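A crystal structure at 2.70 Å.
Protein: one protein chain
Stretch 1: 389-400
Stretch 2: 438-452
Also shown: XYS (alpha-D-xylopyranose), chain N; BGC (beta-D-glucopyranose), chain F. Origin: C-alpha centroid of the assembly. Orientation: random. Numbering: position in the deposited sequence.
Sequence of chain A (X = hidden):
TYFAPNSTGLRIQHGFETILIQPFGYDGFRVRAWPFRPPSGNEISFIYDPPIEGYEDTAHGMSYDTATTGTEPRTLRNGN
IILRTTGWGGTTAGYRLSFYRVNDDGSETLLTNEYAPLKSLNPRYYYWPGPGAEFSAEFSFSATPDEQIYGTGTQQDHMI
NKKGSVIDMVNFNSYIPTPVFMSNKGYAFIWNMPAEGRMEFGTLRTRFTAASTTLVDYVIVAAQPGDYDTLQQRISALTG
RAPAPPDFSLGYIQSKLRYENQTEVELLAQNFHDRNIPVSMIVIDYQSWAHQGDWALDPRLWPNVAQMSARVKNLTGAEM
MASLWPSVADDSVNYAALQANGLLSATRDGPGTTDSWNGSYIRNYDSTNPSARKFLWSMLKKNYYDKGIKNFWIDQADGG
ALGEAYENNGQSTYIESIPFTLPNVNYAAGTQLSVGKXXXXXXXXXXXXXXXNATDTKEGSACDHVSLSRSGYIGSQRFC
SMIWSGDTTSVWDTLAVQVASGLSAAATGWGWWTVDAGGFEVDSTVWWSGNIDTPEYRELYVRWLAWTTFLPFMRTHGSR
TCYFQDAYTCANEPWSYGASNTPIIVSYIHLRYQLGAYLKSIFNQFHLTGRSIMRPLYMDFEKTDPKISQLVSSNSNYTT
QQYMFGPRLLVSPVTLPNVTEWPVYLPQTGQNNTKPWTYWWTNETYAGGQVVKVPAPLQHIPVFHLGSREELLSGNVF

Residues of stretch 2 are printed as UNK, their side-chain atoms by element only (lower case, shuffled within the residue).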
# COMPACT_ATOMS: atom_id res chain seq x y z
N ILE A 389 3.90 -47.17 10.03
CA ILE A 389 4.76 -45.99 10.02
C ILE A 389 4.04 -44.93 10.84
O ILE A 389 3.20 -44.19 10.32
CB ILE A 389 5.07 -45.53 8.60
CG1 ILE A 389 5.71 -46.66 7.80
CG2 ILE A 389 5.98 -44.31 8.62
CD1 ILE A 389 5.68 -46.46 6.31
N LYS A 390 4.39 -44.82 12.12
CA LYS A 390 3.66 -43.97 13.05
C LYS A 390 4.48 -42.77 13.52
O LYS A 390 4.06 -42.07 14.45
CB LYS A 390 3.20 -44.79 14.25
CG LYS A 390 2.55 -46.11 13.86
CD LYS A 390 2.04 -46.87 15.07
CE LYS A 390 0.82 -47.71 14.71
NZ LYS A 390 -0.03 -47.99 15.89
N ASN A 391 5.63 -42.52 12.90
CA ASN A 391 6.41 -41.31 13.15
C ASN A 391 6.59 -40.58 11.83
O ASN A 391 6.72 -41.22 10.78
CB ASN A 391 7.76 -41.66 13.78
CG ASN A 391 7.62 -42.47 15.06
OD1 ASN A 391 7.45 -41.92 16.14
ND2 ASN A 391 7.68 -43.79 14.93
N PHE A 392 6.57 -39.25 11.88
CA PHE A 392 6.47 -38.47 10.65
C PHE A 392 7.56 -37.41 10.58
O PHE A 392 7.87 -36.75 11.58
CB PHE A 392 5.09 -37.83 10.55
CG PHE A 392 3.99 -38.83 10.38
CD1 PHE A 392 3.75 -39.41 9.14
CD2 PHE A 392 3.21 -39.21 11.46
CE1 PHE A 392 2.75 -40.34 8.98
CE2 PHE A 392 2.20 -40.15 11.30
CZ PHE A 392 1.97 -40.71 10.06
N TRP A 393 8.11 -37.24 9.39
CA TRP A 393 9.18 -36.30 9.11
C TRP A 393 8.58 -35.15 8.31
O TRP A 393 8.41 -35.25 7.09
CB TRP A 393 10.32 -36.99 8.35
CG TRP A 393 11.53 -36.14 8.15
CD1 TRP A 393 11.76 -34.89 8.63
CD2 TRP A 393 12.70 -36.50 7.40
NE1 TRP A 393 12.99 -34.44 8.23
CE2 TRP A 393 13.59 -35.41 7.47
CE3 TRP A 393 13.08 -37.63 6.67
CZ2 TRP A 393 14.84 -35.42 6.85
CZ3 TRP A 393 14.32 -37.64 6.05
CH2 TRP A 393 15.18 -36.54 6.15
N ILE A 394 8.26 -34.06 8.99
CA ILE A 394 7.60 -32.91 8.36
C ILE A 394 8.69 -31.94 7.93
O ILE A 394 9.08 -31.02 8.66
CB ILE A 394 6.56 -32.27 9.28
CG1 ILE A 394 7.03 -32.31 10.74
CG2 ILE A 394 5.25 -32.98 9.10
CD1 ILE A 394 6.09 -31.63 11.71
N ASP A 395 9.18 -32.14 6.72
CA ASP A 395 10.33 -31.43 6.19
C ASP A 395 9.87 -30.27 5.31
O ASP A 395 8.77 -30.28 4.75
CB ASP A 395 11.20 -32.40 5.38
CG ASP A 395 12.46 -31.76 4.84
OD1 ASP A 395 12.81 -32.05 3.68
OD2 ASP A 395 13.08 -30.95 5.57
N GLN A 396 10.72 -29.24 5.22
CA GLN A 396 10.56 -28.15 4.26
C GLN A 396 9.26 -27.38 4.48
O GLN A 396 8.60 -26.96 3.53
CB GLN A 396 10.64 -28.67 2.83
CG GLN A 396 12.04 -29.04 2.41
CD GLN A 396 12.67 -27.98 1.54
OE1 GLN A 396 12.08 -27.54 0.55
NE2 GLN A 396 13.87 -27.55 1.90
N ALA A 397 8.90 -27.18 5.75
CA ALA A 397 7.68 -26.46 6.11
C ALA A 397 7.99 -25.14 6.81
O ALA A 397 7.36 -24.79 7.81
CB ALA A 397 6.78 -27.34 6.98
N ASP A 398 8.96 -24.40 6.29
CA ASP A 398 9.34 -23.13 6.91
C ASP A 398 8.24 -22.08 6.76
O ASP A 398 8.08 -21.23 7.64
CB ASP A 398 10.65 -22.62 6.30
CG ASP A 398 11.83 -23.52 6.61
OD1 ASP A 398 11.97 -24.58 5.95
OD2 ASP A 398 12.62 -23.18 7.52
N GLY A 399 7.48 -22.13 5.68
CA GLY A 399 6.41 -21.19 5.46
C GLY A 399 6.74 -20.21 4.35
O GLY A 399 7.90 -19.80 4.16
N GLY A 400 5.71 -19.80 3.62
CA GLY A 400 5.87 -18.90 2.50
C GLY A 400 6.34 -19.62 1.25
O GLY A 400 5.52 -20.20 0.53
N UNK A 438 3.58 -18.44 12.23
CA UNK A 438 2.75 -19.51 12.76
C UNK A 438 2.81 -20.78 11.92
O UNK A 438 2.54 -21.87 12.45
c UNK A 438 0.27 -20.68 14.47
c UNK A 438 1.29 -19.03 12.87
c UNK A 438 -1.19 -19.36 12.93
c UNK A 438 0.16 -20.03 13.10
N UNK A 439 3.19 -20.68 10.64
CA UNK A 439 3.04 -21.81 9.73
C UNK A 439 3.74 -23.08 10.20
O UNK A 439 3.08 -24.12 10.28
c UNK A 439 4.06 -23.46 6.97
c UNK A 439 1.67 -23.33 5.61
c UNK A 439 3.76 -24.41 6.01
c UNK A 439 1.97 -22.39 6.57
o UNK A 439 2.26 -25.28 4.38
c UNK A 439 3.17 -22.44 7.27
c UNK A 439 3.50 -21.40 8.32
c UNK A 439 2.57 -24.34 5.33
N UNK A 440 5.05 -23.08 10.51
CA UNK A 440 5.66 -24.33 10.97
C UNK A 440 5.16 -24.78 12.33
O UNK A 440 5.09 -25.98 12.59
c UNK A 440 6.02 -21.97 10.51
c UNK A 440 7.20 -22.54 11.24
c UNK A 440 7.16 -24.00 11.00
N UNK A 441 4.80 -23.83 13.19
CA UNK A 441 4.22 -24.18 14.49
C UNK A 441 2.89 -24.91 14.31
O UNK A 441 2.63 -25.91 14.98
n UNK A 441 3.87 -23.31 18.99
c UNK A 441 2.54 -23.45 18.70
c UNK A 441 0.22 -23.76 18.98
c UNK A 441 4.04 -22.90 15.32
c UNK A 441 2.39 -23.32 17.31
c UNK A 441 4.56 -23.11 17.81
c UNK A 441 0.03 -23.64 17.60
c UNK A 441 1.11 -23.42 16.75
c UNK A 441 3.69 -23.11 16.76
c UNK A 441 1.46 -23.67 19.55
N UNK A 442 2.04 -24.42 13.40
CA UNK A 442 0.78 -25.09 13.13
C UNK A 442 0.97 -26.39 12.37
O UNK A 442 0.10 -27.26 12.43
c UNK A 442 -0.15 -24.16 12.36
N UNK A 443 2.08 -26.53 11.64
CA UNK A 443 2.36 -27.80 10.97
C UNK A 443 2.72 -28.88 11.99
O UNK A 443 2.26 -30.02 11.88
n UNK A 443 2.48 -29.27 8.32
n UNK A 443 4.18 -30.34 7.58
c UNK A 443 3.58 -28.74 8.96
c UNK A 443 2.87 -30.24 7.51
c UNK A 443 4.65 -29.42 8.49
c UNK A 443 3.48 -27.62 9.95
N UNK A 444 3.56 -28.55 12.98
CA UNK A 444 3.78 -29.46 14.09
C UNK A 444 2.47 -29.79 14.79
O UNK A 444 2.22 -30.95 15.14
n UNK A 444 7.91 -28.74 16.15
o UNK A 444 6.97 -26.72 15.89
c UNK A 444 7.05 -27.91 15.58
c UNK A 444 4.76 -28.85 15.09
c UNK A 444 6.13 -28.51 14.53
N UNK A 445 1.63 -28.78 14.99
CA UNK A 445 0.35 -28.98 15.66
C UNK A 445 -0.54 -29.96 14.91
O UNK A 445 -1.31 -30.70 15.54
o UNK A 445 -2.26 -25.58 15.41
c UNK A 445 -2.50 -26.38 16.32
n UNK A 445 -3.41 -26.14 17.26
c UNK A 445 -0.36 -27.63 15.82
c UNK A 445 -1.75 -27.70 16.42
N UNK A 446 -0.45 -30.00 13.58
CA UNK A 446 -1.28 -30.91 12.80
C UNK A 446 -1.02 -32.37 13.18
O UNK A 446 -1.96 -33.15 13.34
c UNK A 446 -1.04 -30.69 11.31
N UNK A 447 0.25 -32.75 13.34
CA UNK A 447 0.55 -34.13 13.71
C UNK A 447 0.37 -34.34 15.20
O UNK A 447 -0.02 -35.44 15.63
c UNK A 447 2.71 -33.20 11.27
c UNK A 447 2.08 -34.46 11.74
c UNK A 447 1.97 -34.52 13.25
c UNK A 447 2.33 -35.92 13.72
N UNK A 448 0.63 -33.32 16.01
CA UNK A 448 0.38 -33.44 17.44
C UNK A 448 -1.09 -33.75 17.70
O UNK A 448 -1.41 -34.63 18.52
c UNK A 448 0.79 -32.16 18.17
o UNK A 448 1.21 -33.33 21.62
c UNK A 448 1.48 -33.05 20.44
o UNK A 448 2.51 -33.47 19.86
c UNK A 448 0.51 -32.17 19.66
N UNK A 449 -1.99 -33.06 17.00
CA UNK A 449 -3.41 -33.34 17.13
C UNK A 449 -3.73 -34.75 16.65
O UNK A 449 -4.56 -35.45 17.25
c UNK A 449 -4.76 -29.87 15.98
c UNK A 449 -4.17 -30.91 16.92
o UNK A 449 -4.83 -30.12 14.76
o UNK A 449 -5.16 -28.79 16.47
c UNK A 449 -4.22 -32.31 16.34
N UNK A 450 -3.07 -35.20 15.58
CA UNK A 450 -3.30 -36.55 15.09
C UNK A 450 -2.76 -37.61 16.03
O UNK A 450 -3.42 -38.62 16.29
N UNK A 451 -1.54 -37.41 16.54
CA UNK A 451 -0.98 -38.33 17.53
C UNK A 451 -1.89 -38.45 18.74
O UNK A 451 -2.29 -39.56 19.13
c UNK A 451 0.41 -37.86 17.96
c UNK A 451 1.30 -39.17 16.01
c UNK A 451 1.50 -38.21 16.99
c UNK A 451 3.75 -37.91 16.19
c UNK A 451 3.54 -38.87 15.21
c UNK A 451 2.32 -39.50 15.12
c UNK A 451 2.74 -37.59 17.07
N UNK A 452 -2.24 -37.32 19.35
CA UNK A 452 -3.04 -37.34 20.57
C UNK A 452 -4.45 -37.88 20.32
O UNK A 452 -5.07 -38.43 21.23
n UNK A 452 2.09 -35.68 24.36
n UNK A 452 0.18 -35.69 23.09
c UNK A 452 -1.75 -35.38 21.58
c UNK A 452 -1.09 -36.25 22.63
c UNK A 452 -3.10 -35.94 21.18
n UNK A 452 0.58 -37.39 24.58
c UNK A 452 0.95 -36.25 24.01
C1 XYS N . 15.55 -31.35 2.66
C2 XYS N . 15.87 -31.86 4.05
C3 XYS N . 16.74 -33.10 3.93
C4 XYS N . 16.06 -34.11 3.02
C5 XYS N . 15.70 -33.43 1.71
O1 XYS N . 16.75 -31.05 1.98
O2 XYS N . 16.55 -30.87 4.77
O3 XYS N . 16.92 -33.67 5.20
O4 XYS N . 16.95 -35.17 2.77
O5 XYS N . 14.84 -32.34 1.95
C2 BGC F . 18.30 -27.38 -3.00
C3 BGC F . 17.26 -26.80 -2.10
C4 BGC F . 16.22 -27.88 -1.75
C5 BGC F . 16.91 -29.12 -1.25
C6 BGC F . 15.88 -30.22 -1.03
C1 BGC F . 18.89 -28.59 -2.31
O2 BGC F . 19.34 -26.41 -3.26
O3 BGC F . 16.65 -25.74 -2.74
O4 BGC F . 15.35 -27.40 -0.75
O5 BGC F . 17.86 -29.57 -2.19
O6 BGC F . 16.53 -31.47 -0.96
O HOH W 1 6.19 -31.12 5.97

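Position 438 carries four carbons, forked at the second, and lies beyond reach of stretch 1: Leu 438, a buried apolar residue whose backbone O accepts a hydrogen bond from N of position 442.

Position 439 has one carbon, then a six-carbon ring bearing an oxygen. The ring meets the loop of stretch 1, and this is Tyr 439. Its CD1 lies 3.6 Å from Gly 399 CA, and Ala 397 O approaches the ring edge, 3.7 Å from CD1. A flat ring suits a site lined by backbone; its OH is hydrogen-bonded elsewhere in the structure.

At 440, three carbons close a ring onto the backbone N and touch the carbonyls of Ala 397 and Asp 398: Pro 440. Its CB is 3.3 Å from Ala 397 O and its CD 3.6 Å from Asp 398 O. Lacking an amide hydrogen, proline fits the first turn of a helix, where that hydrogen would have no helical partner.

Position 441 shows fused five- and six-membered rings with eight carbons and one nitrogen, directed away from stretch 1 and partly exposed: Trp 441. Position 442 has a single carbon, out of reach: Ala 442, small and buried.

Position 443 bears one carbon and a five-membered ring of three carbons and two nitrogens, packed against Ile 394 and Ala 397. It is His 443. CD2 lies 3.3 Å from Ala 397 CB, and NE2 3.2 Å from Ile 394 CG2. The ring combines packing with polarity: NE2 is hydrogen-bonded to water 1 at 2.7 Å, and that water donates to Asp 395 O at 3.0 Å.

Position 444 has three carbons, the last carrying one oxygen and one nitrogen, and touches Ile 394: Gln 444. Its CG is 4.2 Å from Ile 394 CD1, while both amide atoms are satisfied elsewhere. Position 445 has the same composition but points away and is partly exposed, a setting that suits Gln 445. The lone carbon of 446, directed sideways without contact, marks Ala 446.

Four carbons forked at the first, one arm two carbons long, touch Phe 392 and Ile 394 from 447: Ile 447. Its CD1 reaches Ile 394 CG2 at 3.3 Å, and its CG2 Phe 392 CD2 at 4.1 Å, a branched shape well suited to apolar packing.

Position 448, three carbons ending in two oxygens, is out of reach: Glu 448, buried, its charge answered from 452. Position 449 matches it but is partly exposed, where the charge of Glu 449 is readily accommodated. Position 450, buried, has no side chain: Gly 450. At 451, one carbon and a six-carbon ring reach Lys 390 and Phe 392: Phe 451, whose large apolar ring spans from a sideways CB to the strand. CE1 sits 3.8 Å from Phe 392 CD2, at that ring's edge, and 3.2 Å from Lys 390 O. Position 452, three carbons, a nitrogen and a carbon with two more nitrogens, touches nothing on stretch 1: Arg 452, whose NE forms a salt bridge with Glu 448 OE2 at 3.0 Å.

The helix runs nearly antiparallel to the strand, at 167°. Without direct hydrogen bonds, the contact relies on packing, of apolar side chains on each other and of rings against backbone, with a water bridge between His 443 and Asp 395.

Stretch 2 438-452: LYPWAHQQAIEEGFR
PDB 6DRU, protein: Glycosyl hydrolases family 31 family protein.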